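Long-range contacts in Lin1840 protein (PDB 4ZOA), which probably hydrolyses terminal, non-reducing beta-D-glucosyl residues with release of beta-D-glucose, as a member of glycosyl hydrolase family 3: residues Val234-Asn239 with Gly265-Asp270; Lys191-Tyr196 with Trp251-Val256; Ser269-Val274 with Glu301-Cys306; Phe135-Asp140 with Met186-Lys191. The protein carries 1 engineered substitution. All coordinates share one frame; numbering follows the deposited sequence.

Contact 1: residues Val234-Asn239 with Gly265-Asp270. With IFM (5-hydroxymethyl-3,4-dihydroxypiperidine), chain C.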
loop_
_atom_site.group_PDB
_atom_site.type_symbol
_atom_site.label_atom_id
_atom_site.label_comp_id
_atom_site.label_asym_id
_atom_site.label_seq_id
_atom_site.Cartn_x
_atom_site.Cartn_y
_atom_site.Cartn_z
ATOM N N VAL A 234 -2.898 27.954 -0.801
ATOM C CA VAL A 234 -2.591 26.544 -0.759
ATOM C C VAL A 234 -2.373 26.208 0.695
ATOM O O VAL A 234 -1.755 27.013 1.437
ATOM C CB VAL A 234 -1.350 26.221 -1.643
ATOM C CG1 VAL A 234 -0.854 24.811 -1.447
ATOM C CG2 VAL A 234 -1.701 26.442 -3.117
ATOM N N MET A 235 -2.900 25.050 1.112
ATOM C CA MET A 235 -2.682 24.537 2.484
ATOM C C MET A 235 -1.700 23.293 2.491
ATOM O O MET A 235 -1.798 22.387 1.645
ATOM C CB MET A 235 -4.050 24.251 3.198
ATOM C CG MET A 235 -3.896 23.602 4.570
ATOM S SD MET A 235 -5.405 22.967 5.334
ATOM C CE MET A 235 -6.280 24.553 5.561
ATOM N N THR A 236 -0.773 23.252 3.441
ATOM C CA THR A 236 0.197 22.158 3.537
ATOM C C THR A 236 -0.523 20.893 4.028
ATOM O O THR A 236 -1.645 20.998 4.611
ATOM C CB THR A 236 1.349 22.537 4.540
ATOM O OG1 THR A 236 0.889 22.604 5.908
ATOM C CG2 THR A 236 2.020 23.914 4.178
ATOM N N ALA A 237 0.105 19.715 3.830
ATOM C CA ALA A 237 -0.419 18.471 4.293
ATOM C C ALA A 237 0.274 17.953 5.557
ATOM O O ALA A 237 1.441 18.252 5.811
ATOM C CB ALA A 237 -0.308 17.458 3.184
ATOM N N PHE A 238 -0.487 17.206 6.368
ATOM C CA PHE A 238 0.008 16.509 7.569
ATOM C C PHE A 238 1.098 15.454 7.381
ATOM O O PHE A 238 1.894 15.204 8.343
ATOM C CB PHE A 238 -1.154 15.835 8.302
ATOM C CG PHE A 238 -2.081 16.826 9.008
ATOM C CD1 PHE A 238 -1.558 17.754 9.886
ATOM C CD2 PHE A 238 -3.458 16.779 8.821
ATOM C CE1 PHE A 238 -2.374 18.620 10.561
ATOM C CE2 PHE A 238 -4.288 17.655 9.452
ATOM C CZ PHE A 238 -3.758 18.578 10.338
ATOM N N ASN A 239 1.081 14.797 6.209
ATOM C CA ASN A 239 2.023 13.633 5.914
ATOM C C ASN A 239 3.430 14.000 5.498
ATOM O O ASN A 239 3.679 15.097 4.938
ATOM C CB ASN A 239 1.471 12.767 4.784
ATOM C CG ASN A 239 1.040 13.589 3.568
ATOM O OD1 ASN A 239 0.027 14.360 3.614
ATOM N ND2 ASN A 239 1.788 13.473 2.503
ATOM N N GLY A 265 0.886 32.905 -3.919
ATOM C CA GLY A 265 0.022 33.230 -2.807
ATOM C C GLY A 265 0.497 32.771 -1.433
ATOM O O GLY A 265 1.657 32.381 -1.227
ATOM N N VAL A 266 -0.450 32.825 -0.494
ATOM C CA VAL A 266 -0.258 32.451 0.897
ATOM C C VAL A 266 -0.297 30.950 1.048
ATOM O O VAL A 266 -1.167 30.290 0.545
ATOM C CB VAL A 266 -1.335 33.015 1.803
ATOM C CG1 VAL A 266 -1.109 32.510 3.217
ATOM C CG2 VAL A 266 -1.308 34.543 1.776
ATOM N N LEU A 267 0.710 30.447 1.728
ATOM C CA LEU A 267 0.845 29.042 2.032
ATOM C C LEU A 267 0.552 28.976 3.518
ATOM O O LEU A 267 1.320 29.457 4.324
ATOM C CB LEU A 267 2.248 28.519 1.656
ATOM C CG LEU A 267 2.466 27.029 1.974
ATOM C CD1 LEU A 267 1.461 26.134 1.259
ATOM C CD2 LEU A 267 3.885 26.585 1.774
ATOM N N ILE A 268 -0.625 28.486 3.840
ATOM C CA ILE A 268 -1.074 28.253 5.215
ATOM C C ILE A 268 -0.825 26.819 5.643
ATOM O O ILE A 268 -0.995 25.894 4.855
ATOM C CB ILE A 268 -2.573 28.535 5.354
ATOM C CG1 ILE A 268 -2.966 28.417 6.829
ATOM C CG2 ILE A 268 -3.463 27.634 4.451
ATOM C CD1 ILE A 268 -4.379 28.872 7.122
ATOM N N SER A 269 -0.390 26.611 6.878
ATOM C CA SER A 269 -0.077 25.287 7.338
ATOM C C SER A 269 -1.420 24.637 7.639
ATOM O O SER A 269 -2.353 25.325 7.929
ATOM C CB SER A 269 0.745 25.336 8.609
ATOM O OG SER A 269 -0.085 25.551 9.735
ATOM N N ASP A 270 -1.520 23.327 7.584
ATOM C CA ASP A 270 -2.722 22.725 8.189
ATOM C C ASP A 270 -2.581 22.842 9.749
ATOM O O ASP A 270 -1.533 23.245 10.283
ATOM C CB ASP A 270 -2.816 21.281 7.757
ATOM C CG ASP A 270 -4.216 20.695 7.823
ATOM O OD1 ASP A 270 -5.070 21.199 8.577
ATOM O OD2 ASP A 270 -4.408 19.646 7.121
HETATM O O4 IFM C . -9.363 22.391 6.342
HETATM C C4 IFM C . -9.060 21.551 7.449
HETATM C C3 IFM C . -8.181 20.395 6.991
HETATM O O3 IFM C . -8.841 19.770 5.913
HETATM C C2 IFM C . -7.749 19.427 8.119
HETATM N N IFM C . -7.285 20.125 9.312
HETATM C C1 IFM C . -8.035 21.301 9.714
HETATM C C5 IFM C . -8.263 22.258 8.534
HETATM C C6 IFM C . -8.930 23.588 8.985
HETATM O O6 IFM C . -10.064 23.339 9.787
HETATM O O HOH W 1 -3.290 17.645 5.787
#
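Asp270 lays its carboxylate over one face of the Phe238 ring, the two planes 23° apart, with OD2 above the rim and 3.1 Å from CE2 of Phe238. Its CB hangs over the ring as well, in a CH-pi contact. The Asp270 side chain swings away from its own backbone N (chi1 -157°), which carries the carboxylate across Phe238 and brings OD1 within 2.6 Å of the piperidine N of IFM, whose N-H it accepts. OD2 takes a proton from a water at 2.7 Å, and this water in turn accepts from Phe238 N. Met235 runs extended to SD and then bends at chi3: SD passes 3.6 Å from Asp270 CG, while CE lies 3.8 Å from O4 of IFM. Thr236 has OG1 wedged between its own N and carbonyl carbon (chi1 69°), where it accepts the N-H of Asp270 (OG1 to N 3.0 Å); OG1 is also hydrogen-bonded to Thr247 OG1. Its CG2 meets Leu267 CD1 at 3.7 Å. Strands 233-236 and 266-268 pair in parallel within the TIM-barrel domain, joined by Val234 N to Val266 O, Ile268 N to Val234 O and Thr236 N to Ile268 O. OD1 thus takes the N-H groups of ligand and Trp271, and OD2 the water, which probably fixes the carboxylate's rotation; Phe238 only packs against it, and Thr236 OG1 holds the backbone N.

Contact 2: residues Lys191-Tyr196 with Trp251-Val256. With IFM (5-hydroxymethyl-3,4-dihydroxypiperidine), chain C.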
loop_
_atom_site.group_PDB
_atom_site.type_symbol
_atom_site.label_atom_id
_atom_site.label_comp_id
_atom_site.label_asym_id
_atom_site.label_seq_id
_atom_site.Cartn_x
_atom_site.Cartn_y
_atom_site.Cartn_z
ATOM N N LYS A 191 -6.211 22.259 -0.916
ATOM C CA LYS A 191 -5.593 21.425 0.110
ATOM C C LYS A 191 -5.571 19.947 -0.355
ATOM O O LYS A 191 -6.280 19.609 -1.337
ATOM C CB LYS A 191 -6.285 21.647 1.452
ATOM C CG LYS A 191 -7.661 21.068 1.520
ATOM C CD LYS A 191 -8.318 21.429 2.818
ATOM C CE LYS A 191 -9.672 20.750 2.935
ATOM N NZ LYS A 191 -10.371 21.142 4.150
ATOM N N HIS A 192 -4.729 19.067 0.200
ATOM C CA HIS A 192 -3.685 19.305 1.150
ATOM C C HIS A 192 -2.353 18.992 0.464
ATOM O O HIS A 192 -2.124 17.860 0.030
ATOM C CB HIS A 192 -3.834 18.341 2.360
ATOM C CG HIS A 192 -5.159 18.397 3.046
ATOM N ND1 HIS A 192 -6.246 17.659 2.621
ATOM C CD2 HIS A 192 -5.565 19.056 4.163
ATOM C CE1 HIS A 192 -7.268 17.890 3.411
ATOM N NE2 HIS A 192 -6.883 18.733 4.354
ATOM N N PHE A 193 -1.473 19.968 0.346
ATOM C CA PHE A 193 -0.266 19.832 -0.508
ATOM C C PHE A 193 0.826 19.091 0.265
ATOM O O PHE A 193 1.335 19.636 1.233
ATOM C CB PHE A 193 0.236 21.203 -0.914
ATOM C CG PHE A 193 1.074 21.211 -2.184
ATOM C CD1 PHE A 193 0.469 21.050 -3.421
ATOM C CD2 PHE A 193 2.428 21.391 -2.124
ATOM C CE1 PHE A 193 1.203 21.043 -4.584
ATOM C CE2 PHE A 193 3.169 21.367 -3.253
ATOM C CZ PHE A 193 2.567 21.205 -4.491
ATOM N N ALA A 194 1.190 17.845 -0.076
ATOM C CA ALA A 194 0.669 17.046 -1.161
ATOM C C ALA A 194 0.560 15.574 -0.751
ATOM O O ALA A 194 1.254 15.126 0.178
ATOM C CB ALA A 194 1.565 17.171 -2.421
ATOM N N ALA A 195 -0.278 14.859 -1.513
ATOM C CA ALA A 195 -0.289 13.367 -1.590
ATOM C C ALA A 195 -0.822 12.687 -0.292
ATOM O O ALA A 195 -0.543 11.558 0.005
ATOM C CB ALA A 195 1.114 12.881 -1.914
ATOM N N TYR A 196 -1.596 13.434 0.458
ATOM C CA TYR A 196 -2.104 13.042 1.819
ATOM C C TYR A 196 -2.984 11.756 1.781
ATOM O O TYR A 196 -2.971 10.939 2.710
ATOM C CB TYR A 196 -2.900 14.280 2.380
ATOM C CG TYR A 196 -3.661 14.190 3.703
ATOM C CD1 TYR A 196 -3.108 13.568 4.832
ATOM C CD2 TYR A 196 -4.823 14.884 3.879
ATOM C CE1 TYR A 196 -3.787 13.522 6.043
ATOM C CE2 TYR A 196 -5.481 14.889 5.106
ATOM C CZ TYR A 196 -4.967 14.182 6.181
ATOM O OH TYR A 196 -5.618 14.129 7.393
ATOM N N TRP A 251 12.047 21.538 -0.833
ATOM C CA TRP A 251 11.871 21.073 -2.206
ATOM C C TRP A 251 10.413 21.175 -2.678
ATOM O O TRP A 251 10.119 21.756 -3.707
ATOM C CB TRP A 251 12.390 19.614 -2.366
ATOM C CG TRP A 251 12.062 19.079 -3.719
ATOM C CD1 TRP A 251 12.681 19.397 -4.887
ATOM C CD2 TRP A 251 10.989 18.194 -4.065
ATOM N NE1 TRP A 251 12.082 18.732 -5.946
ATOM C CE2 TRP A 251 11.039 17.988 -5.453
ATOM C CE3 TRP A 251 10.048 17.489 -3.324
ATOM C CZ2 TRP A 251 10.156 17.134 -6.116
ATOM C CZ3 TRP A 251 9.180 16.648 -3.987
ATOM C CH2 TRP A 251 9.237 16.492 -5.386
ATOM N N LEU A 252 9.473 20.620 -1.914
ATOM C CA LEU A 252 8.060 20.609 -2.323
ATOM C C LEU A 252 7.393 21.963 -2.428
ATOM O O LEU A 252 6.633 22.219 -3.371
ATOM C CB LEU A 252 7.265 19.766 -1.301
ATOM C CG LEU A 252 5.764 19.592 -1.573
ATOM C CD1 LEU A 252 5.440 18.669 -2.761
ATOM C CD2 LEU A 252 5.147 19.049 -0.276
ATOM N N ASN A 253 7.625 22.801 -1.408
ATOM C CA ASN A 253 6.960 24.089 -1.294
ATOM C C ASN A 253 7.708 25.272 -1.983
ATOM O O ASN A 253 7.055 26.207 -2.409
ATOM C CB ASN A 253 6.706 24.446 0.189
ATOM C CG ASN A 253 5.856 23.377 0.938
ATOM O OD1 ASN A 253 5.152 22.576 0.315
ATOM N ND2 ASN A 253 5.990 23.327 2.260
ATOM N N ARG A 254 9.048 25.271 -2.030
ATOM C CA ARG A 254 9.822 26.295 -2.773
ATOM C C ARG A 254 10.067 25.825 -4.217
ATOM O O ARG A 254 9.662 26.443 -5.166
ATOM C CB ARG A 254 11.187 26.525 -2.115
ATOM C CG ARG A 254 11.143 27.048 -0.732
ATOM C CD ARG A 254 10.815 28.531 -0.784
ATOM N NE ARG A 254 10.942 29.162 0.536
ATOM C CZ ARG A 254 10.527 30.392 0.815
ATOM N NH1 ARG A 254 9.987 31.100 -0.129
ATOM N NH2 ARG A 254 10.623 30.898 2.037
ATOM N N ASP A 255 10.690 24.679 -4.405
ATOM C CA ASP A 255 11.048 24.257 -5.804
ATOM C C ASP A 255 9.838 23.940 -6.679
ATOM O O ASP A 255 9.727 24.405 -7.782
ATOM C CB ASP A 255 12.073 23.128 -5.783
ATOM C CG ASP A 255 13.389 23.515 -5.087
ATOM O OD1 ASP A 255 13.625 24.654 -4.816
ATOM O OD2 ASP A 255 14.235 22.702 -4.817
ATOM N N VAL A 256 8.928 23.126 -6.166
ATOM C CA VAL A 256 7.772 22.678 -6.926
ATOM C C VAL A 256 6.609 23.697 -6.826
ATOM O O VAL A 256 6.117 24.251 -7.818
ATOM C CB VAL A 256 7.306 21.298 -6.416
ATOM C CG1 VAL A 256 6.010 20.908 -7.095
ATOM C CG2 VAL A 256 8.367 20.204 -6.594
HETATM O O4 IFM C . -9.363 22.391 6.342
HETATM C C4 IFM C . -9.060 21.551 7.449
HETATM C C3 IFM C . -8.181 20.395 6.991
HETATM O O3 IFM C . -8.841 19.770 5.913
HETATM C C2 IFM C . -7.749 19.427 8.119
HETATM N N IFM C . -7.285 20.125 9.312
HETATM C C1 IFM C . -8.035 21.301 9.714
HETATM C C5 IFM C . -8.263 22.258 8.534
HETATM C C6 IFM C . -8.930 23.588 8.985
HETATM O O6 IFM C . -10.064 23.339 9.787
HETATM O O HOH W 2 3.022 21.854 1.735
#
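Phe193 and Leu252 join a strand of the TIM-barrel domain to one of its outer helices: the short segments, strand 191-193 and helix 251-256, have axes at 90° and 11.7 Å apart. The Phe193 ring, its CG turned anti to the backbone N (chi1 -157°), slides past Leu252 in the opposite direction, CE2 of Phe193 lying 3.6 Å from CD1 of Leu252. Ala194 CB adds a looser touch on Leu252 CD1 at 4.2 Å, and Val256 CG1 approaches the edge of the ring, 4.3 Å from Phe193 CZ. Tyr223 packs edge-to-face with the same ring.

The polar link is indirect. A water lies 2.8 Å from Phe193 O and 2.7 Å from Asn253 OD1, bridging strand and helix; OD1 also sits at the edge of the Phe193 ring. Asn253 ND2 is tied instead to Ala246 O.

Ligand binding occupies the other end of the strand segment. Cis peptides precede both His192 and Ala194, and Lys191 and His192 both reach IFM. Lys191 NZ donates to O3 and O4 of the ligand. The imidazole is sandwiched between Lys191 CG on one face and Tyr196 CE2 on the opposite one, and its edge meets the sugar-like ring: His192 NE2 is hydrogen-bonded to IFM O3 at 2.7 Å.

Contact 3: residues Ser269-Val274 with Glu301-Cys306. With IFM (5-hydroxymethyl-3,4-dihydroxypiperidine), chain C.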
loop_
_atom_site.group_PDB
_atom_site.type_symbol
_atom_site.label_atom_id
_atom_site.label_comp_id
_atom_site.label_asym_id
_atom_site.label_seq_id
_atom_site.Cartn_x
_atom_site.Cartn_y
_atom_site.Cartn_z
ATOM N N SER A 269 -0.390 26.611 6.878
ATOM C CA SER A 269 -0.077 25.287 7.338
ATOM C C SER A 269 -1.420 24.637 7.639
ATOM O O SER A 269 -2.353 25.325 7.929
ATOM C CB SER A 269 0.745 25.336 8.609
ATOM O OG SER A 269 -0.085 25.551 9.735
ATOM N N ASP A 270 -1.520 23.327 7.584
ATOM C CA ASP A 270 -2.722 22.725 8.189
ATOM C C ASP A 270 -2.581 22.842 9.749
ATOM O O ASP A 270 -1.533 23.245 10.283
ATOM C CB ASP A 270 -2.816 21.281 7.757
ATOM C CG ASP A 270 -4.216 20.695 7.823
ATOM O OD1 ASP A 270 -5.070 21.199 8.577
ATOM O OD2 ASP A 270 -4.408 19.646 7.121
ATOM N N TRP A 271 -3.626 22.446 10.456
ATOM C CA TRP A 271 -3.781 22.642 11.887
ATOM C C TRP A 271 -2.662 22.033 12.758
ATOM O O TRP A 271 -2.475 20.803 12.878
ATOM C CB TRP A 271 -5.149 22.107 12.302
ATOM C CG TRP A 271 -5.422 22.428 13.690
ATOM C CD1 TRP A 271 -4.732 21.975 14.791
ATOM C CD2 TRP A 271 -6.441 23.302 14.184
ATOM N NE1 TRP A 271 -5.265 22.527 15.928
ATOM C CE2 TRP A 271 -6.327 23.323 15.589
ATOM C CE3 TRP A 271 -7.483 24.016 13.582
ATOM C CZ2 TRP A 271 -7.182 24.067 16.395
ATOM C CZ3 TRP A 271 -8.328 24.758 14.377
ATOM C CH2 TRP A 271 -8.164 24.785 15.780
ATOM N N GLY A 272 -1.907 22.909 13.379
ATOM C CA GLY A 272 -0.702 22.533 14.084
ATOM C C GLY A 272 0.373 21.851 13.257
ATOM O O GLY A 272 1.309 21.333 13.847
ATOM N N ALA A 273 0.302 21.854 11.933
ATOM C CA ALA A 273 1.310 21.064 11.150
ATOM C C ALA A 273 2.796 21.555 11.320
ATOM O O ALA A 273 3.791 20.766 11.219
ATOM C CB ALA A 273 0.930 21.025 9.677
ATOM N N VAL A 274 2.931 22.864 11.609
ATOM C CA VAL A 274 4.251 23.478 11.827
ATOM C C VAL A 274 4.908 22.866 13.102
ATOM O O VAL A 274 6.022 22.366 13.066
ATOM C CB VAL A 274 4.093 25.055 11.924
ATOM C CG1 VAL A 274 5.374 25.703 12.459
ATOM C CG2 VAL A 274 3.710 25.665 10.597
ATOM N N GLU A 301 0.941 30.100 10.144
ATOM C CA GLU A 301 0.907 29.005 11.064
ATOM C C GLU A 301 -0.513 28.864 11.674
ATOM O O GLU A 301 -1.020 29.757 12.376
ATOM C CB GLU A 301 1.966 29.205 12.176
ATOM C CG GLU A 301 2.055 28.044 13.176
ATOM C CD GLU A 301 3.212 28.154 14.159
ATOM O OE1 GLU A 301 3.904 29.238 14.296
ATOM O OE2 GLU A 301 3.381 27.139 14.886
ATOM N N MET A 302 -1.164 27.738 11.410
ATOM C CA MET A 302 -2.537 27.556 11.907
ATOM C C MET A 302 -2.572 27.021 13.332
ATOM O O MET A 302 -2.311 25.835 13.583
ATOM C CB MET A 302 -3.314 26.644 10.998
ATOM C CG MET A 302 -4.788 26.463 11.382
ATOM S SD MET A 302 -5.647 25.237 10.366
ATOM C CE MET A 302 -5.814 26.156 8.838
ATOM N N MET A 303 -2.875 27.917 14.276
ATOM C CA MET A 303 -3.248 27.574 15.645
ATOM C C MET A 303 -2.148 26.916 16.477
ATOM O O MET A 303 -2.426 26.265 17.464
ATOM C CB MET A 303 -4.548 26.766 15.669
ATOM C CG MET A 303 -5.792 27.587 15.812
ATOM S SD MET A 303 -5.846 28.481 17.416
ATOM C CE MET A 303 -6.448 27.183 18.464
ATOM N N THR A 304 -0.886 27.116 16.051
ATOM C CA THR A 304 0.315 26.870 16.905
ATOM C C THR A 304 1.185 28.123 16.968
ATOM O O THR A 304 0.958 29.115 16.280
ATOM C CB THR A 304 1.150 25.597 16.528
ATOM O OG1 THR A 304 1.411 25.497 15.102
ATOM C CG2 THR A 304 0.410 24.378 17.023
ATOM N N THR A 305 2.188 28.077 17.805
ATOM C CA THR A 305 2.850 29.298 18.232
ATOM C C THR A 305 4.342 29.271 17.940
ATOM O O THR A 305 5.082 30.069 18.517
ATOM C CB THR A 305 2.712 29.368 19.749
ATOM O OG1 THR A 305 3.085 28.084 20.283
ATOM C CG2 THR A 305 1.285 29.663 20.129
ATOM N N CYS A 306 4.808 28.349 17.096
ATOM C CA CYS A 306 6.264 28.243 16.882
ATOM C C CYS A 306 6.826 29.560 16.376
ATOM O O CYS A 306 7.879 30.006 16.828
ATOM C CB CYS A 306 6.622 27.141 15.887
ATOM S SG CYS A 306 6.230 25.486 16.461
HETATM O O4 IFM C . -9.363 22.391 6.342
HETATM C C4 IFM C . -9.060 21.551 7.449
HETATM C C3 IFM C . -8.181 20.395 6.991
HETATM O O3 IFM C . -8.841 19.770 5.913
HETATM C C2 IFM C . -7.749 19.427 8.119
HETATM N N IFM C . -7.285 20.125 9.312
HETATM C C1 IFM C . -8.035 21.301 9.714
HETATM C C5 IFM C . -8.263 22.258 8.534
HETATM C C6 IFM C . -8.930 23.588 8.985
HETATM O O6 IFM C . -10.064 23.339 9.787
HETATM O O HOH W 3 0.946 24.956 12.595
#
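Gly272 N donates to Met302 O at 3.0 Å from within a type II turn, Asp270 to Ala273, where Gly272 has the positive phi (59°) that suits glycine. Ser269 OG accepts the N-H of Met302 almost straight, at 3.0 Å and 173°. Met303, bent twice along its chain, packs over one face of the indole of Trp271, with CG 4.0 Å from the centroid of the six-membered ring, a CH-pi contact. Met302 crosses Trp271 at about a right angle, its SD oblique to the indole and 3.7 Å from Trp271 CB. Glu301 OE2 is gripped twice, on its anti side by Thr304 OG1 at 2.6 Å and on its syn side by Cys306 N, and Val274 CG1 packs 3.5 Å from it. A water donates to Ser269 OG and Thr304 OG1 and accepts from Val274 N. Strand 23-25 pairs with strand 301-302 and touches Met302 and Met303; helix 286-296 packs on Val274 and Cys306, and Met235 and Thr236 of strand 233-236 lie against the turn.

Contact 4: residues Phe135-Asp140 with Met186-Lys191. With IFM (5-hydroxymethyl-3,4-dihydroxypiperidine), chain C.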
loop_
_atom_site.group_PDB
_atom_site.type_symbol
_atom_site.label_atom_id
_atom_site.label_comp_id
_atom_site.label_asym_id
_atom_site.label_seq_id
_atom_site.Cartn_x
_atom_site.Cartn_y
_atom_site.Cartn_z
ATOM N N PHE A 135 -11.460 26.659 2.812
ATOM C CA PHE A 135 -10.493 25.584 2.784
ATOM C C PHE A 135 -11.008 24.444 1.886
ATOM O O PHE A 135 -11.244 23.343 2.339
ATOM C CB PHE A 135 -10.227 25.113 4.207
ATOM C CG PHE A 135 -9.600 26.162 5.113
ATOM C CD1 PHE A 135 -8.522 26.920 4.682
ATOM C CD2 PHE A 135 -10.048 26.306 6.422
ATOM C CE1 PHE A 135 -7.923 27.855 5.503
ATOM C CE2 PHE A 135 -9.451 27.211 7.264
ATOM C CZ PHE A 135 -8.401 28.013 6.801
ATOM N N SER A 136 -11.178 24.782 0.605
ATOM C CA SER A 136 -11.690 23.909 -0.481
ATOM C C SER A 136 -11.144 24.457 -1.840
ATOM O O SER A 136 -10.928 25.672 -1.951
ATOM C CB SER A 136 -13.238 23.887 -0.462
ATOM O OG SER A 136 -13.757 23.196 -1.600
ATOM N N PRO A 137 -10.917 23.599 -2.869
ATOM C CA PRO A 137 -11.109 22.152 -2.973
ATOM C C PRO A 137 -9.987 21.284 -2.371
ATOM O O PRO A 137 -8.849 21.683 -2.251
ATOM C CB PRO A 137 -11.191 21.928 -4.462
ATOM C CG PRO A 137 -10.202 22.896 -4.977
ATOM C CD PRO A 137 -10.363 24.134 -4.120
ATOM N N MET A 138 -10.405 20.106 -1.940
ATOM C CA MET A 138 -9.542 19.052 -1.502
ATOM C C MET A 138 -9.264 18.238 -2.765
ATOM O O MET A 138 -10.142 17.603 -3.318
ATOM C CB MET A 138 -10.278 18.256 -0.435
ATOM C CG MET A 138 -9.446 17.194 0.232
ATOM S SD MET A 138 -9.410 15.653 -0.706
ATOM C CE MET A 138 -8.931 14.642 0.719
ATOM N N LEU A 139 -8.014 18.228 -3.180
ATOM C CA LEU A 139 -7.575 17.656 -4.496
ATOM C C LEU A 139 -6.669 16.449 -4.353
ATOM O O LEU A 139 -5.884 16.114 -5.268
ATOM C CB LEU A 139 -6.877 18.752 -5.305
ATOM C CG LEU A 139 -7.835 19.887 -5.584
ATOM C CD1 LEU A 139 -7.064 20.936 -6.333
ATOM C CD2 LEU A 139 -9.108 19.505 -6.351
ATOM N N ASP A 140 -6.808 15.759 -3.216
ATOM C CA ASP A 140 -6.014 14.576 -2.926
ATOM C C ASP A 140 -6.518 13.333 -3.703
ATOM O O ASP A 140 -7.623 12.866 -3.472
ATOM C CB ASP A 140 -5.942 14.296 -1.411
ATOM C CG ASP A 140 -5.538 15.541 -0.591
ATOM O OD1 ASP A 140 -4.757 16.421 -1.024
ATOM O OD2 ASP A 140 -5.979 15.602 0.551
ATOM N N MET A 186 -15.542 34.322 -3.050
ATOM C CA MET A 186 -14.532 34.236 -2.017
ATOM C C MET A 186 -13.279 33.543 -2.544
ATOM O O MET A 186 -13.298 32.900 -3.594
ATOM C CB MET A 186 -15.095 33.470 -0.834
ATOM C CG MET A 186 -15.146 31.947 -1.021
ATOM S SD MET A 186 -16.257 31.133 0.141
ATOM C CE MET A 186 -15.747 31.777 1.733
ATOM N N ALA A 187 -12.206 33.647 -1.776
ATOM C CA ALA A 187 -10.940 33.009 -2.080
ATOM C C ALA A 187 -11.001 31.480 -1.841
ATOM O O ALA A 187 -11.549 31.044 -0.850
ATOM C CB ALA A 187 -9.826 33.622 -1.237
ATOM N N ALA A 188 -10.465 30.696 -2.785
ATOM C CA ALA A 188 -10.291 29.236 -2.608
ATOM C C ALA A 188 -8.889 28.937 -2.079
ATOM O O ALA A 188 -7.913 29.618 -2.428
ATOM C CB ALA A 188 -10.542 28.494 -3.919
ATOM N N CYS A 189 -8.805 27.946 -1.200
ATOM C CA CYS A 189 -7.541 27.385 -0.720
ATOM C C CYS A 189 -7.454 25.925 -1.117
ATOM O O CYS A 189 -8.197 25.089 -0.607
ATOM C CB CYS A 189 -7.451 27.452 0.801
ATOM S SG CYS A 189 -5.884 26.834 1.521
ATOM N N VAL A 190 -6.520 25.611 -1.985
ATOM C CA VAL A 190 -6.229 24.211 -2.409
ATOM C C VAL A 190 -5.644 23.428 -1.230
ATOM O O VAL A 190 -4.732 23.917 -0.560
ATOM C CB VAL A 190 -5.294 24.244 -3.681
ATOM C CG1 VAL A 190 -4.497 22.938 -3.903
ATOM C CG2 VAL A 190 -6.136 24.621 -4.909
ATOM N N LYS A 191 -6.211 22.259 -0.916
ATOM C CA LYS A 191 -5.593 21.425 0.110
ATOM C C LYS A 191 -5.571 19.947 -0.355
ATOM O O LYS A 191 -6.280 19.609 -1.337
ATOM C CB LYS A 191 -6.285 21.647 1.452
ATOM C CG LYS A 191 -7.661 21.068 1.520
ATOM C CD LYS A 191 -8.318 21.429 2.818
ATOM C CE LYS A 191 -9.672 20.750 2.935
ATOM N NZ LYS A 191 -10.371 21.142 4.150
HETATM O O4 IFM C . -9.363 22.391 6.342
HETATM C C4 IFM C . -9.060 21.551 7.449
HETATM C C3 IFM C . -8.181 20.395 6.991
HETATM O O3 IFM C . -8.841 19.770 5.913
HETATM C C2 IFM C . -7.749 19.427 8.119
HETATM N N IFM C . -7.285 20.125 9.312
HETATM C C1 IFM C . -8.035 21.301 9.714
HETATM C C5 IFM C . -8.263 22.258 8.534
HETATM C C6 IFM C . -8.930 23.588 8.985
HETATM O O6 IFM C . -10.064 23.339 9.787
#
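The ring of Phe135 meets Cys189 at its edge: Phe135 CD1 is 4.1 Å from Cys189 CB, and Cys189 SG stands 5.4 Å from the ring centroid near the ring plane. C6 of IFM approaches the same ring obliquely. Farther along, the pyrrolidine of Pro137, which follows a cis peptide, rests its CD against Val190 CG2 at 4.3 Å and more distantly against Ala188 CB. Leu139 crosses Val190 at about a right angle, CD1 touching both of its methyls. The backbones form a single bridge at Met138 and Lys191: Lys191 N donates to Pro137 O at 3.0 Å, and Leu139 N to Lys191 O at 2.9 Å. A weak bond runs from Cys189 N to Ser136 O (124° at the hydrogen). Lys191 folds CG between its own N and carbonyl carbon (chi1 71°) and then stretches past the Phe135 carbonyl, where NZ reaches Phe135 O at 3.0 Å, also a weak bond. Asp140 OD1 is hydrogen-bonded to both Tyr223 OH and His192 N. Near the two ligand hydroxyls and Asp91 (a weak, long ion pair), the Lys191 ammonium lies among oxygens, a setting that would probably stabilise its positive charge and help to hold NZ between the hydroxyls.

All four contacts belong to the TIM-barrel domain and all touch IFM, well away from the magnesium site at Asp648 and Thr650. Strand 187-193 serves contacts 2 and 4, which share Lys191, and pairs with the strand of contact 1 through Met235 N to Val190 O (2.7 Å) and Phe193 N to Met235 O (2.8 Å). Contacts 1 and 3, centres about 9 Å apart, share Ser269 and Asp270. His192 CD2 of contact 2 lies 3.2 Å from Asp270 OD2, while Met235 CE of contact 1 meets Phe135 CD1 of contact 4 at 3.4 Å. Contacts 3 and 4, centres about 17 Å apart, still meet, at Met302 CE and Phe135 CZ (3.8 Å).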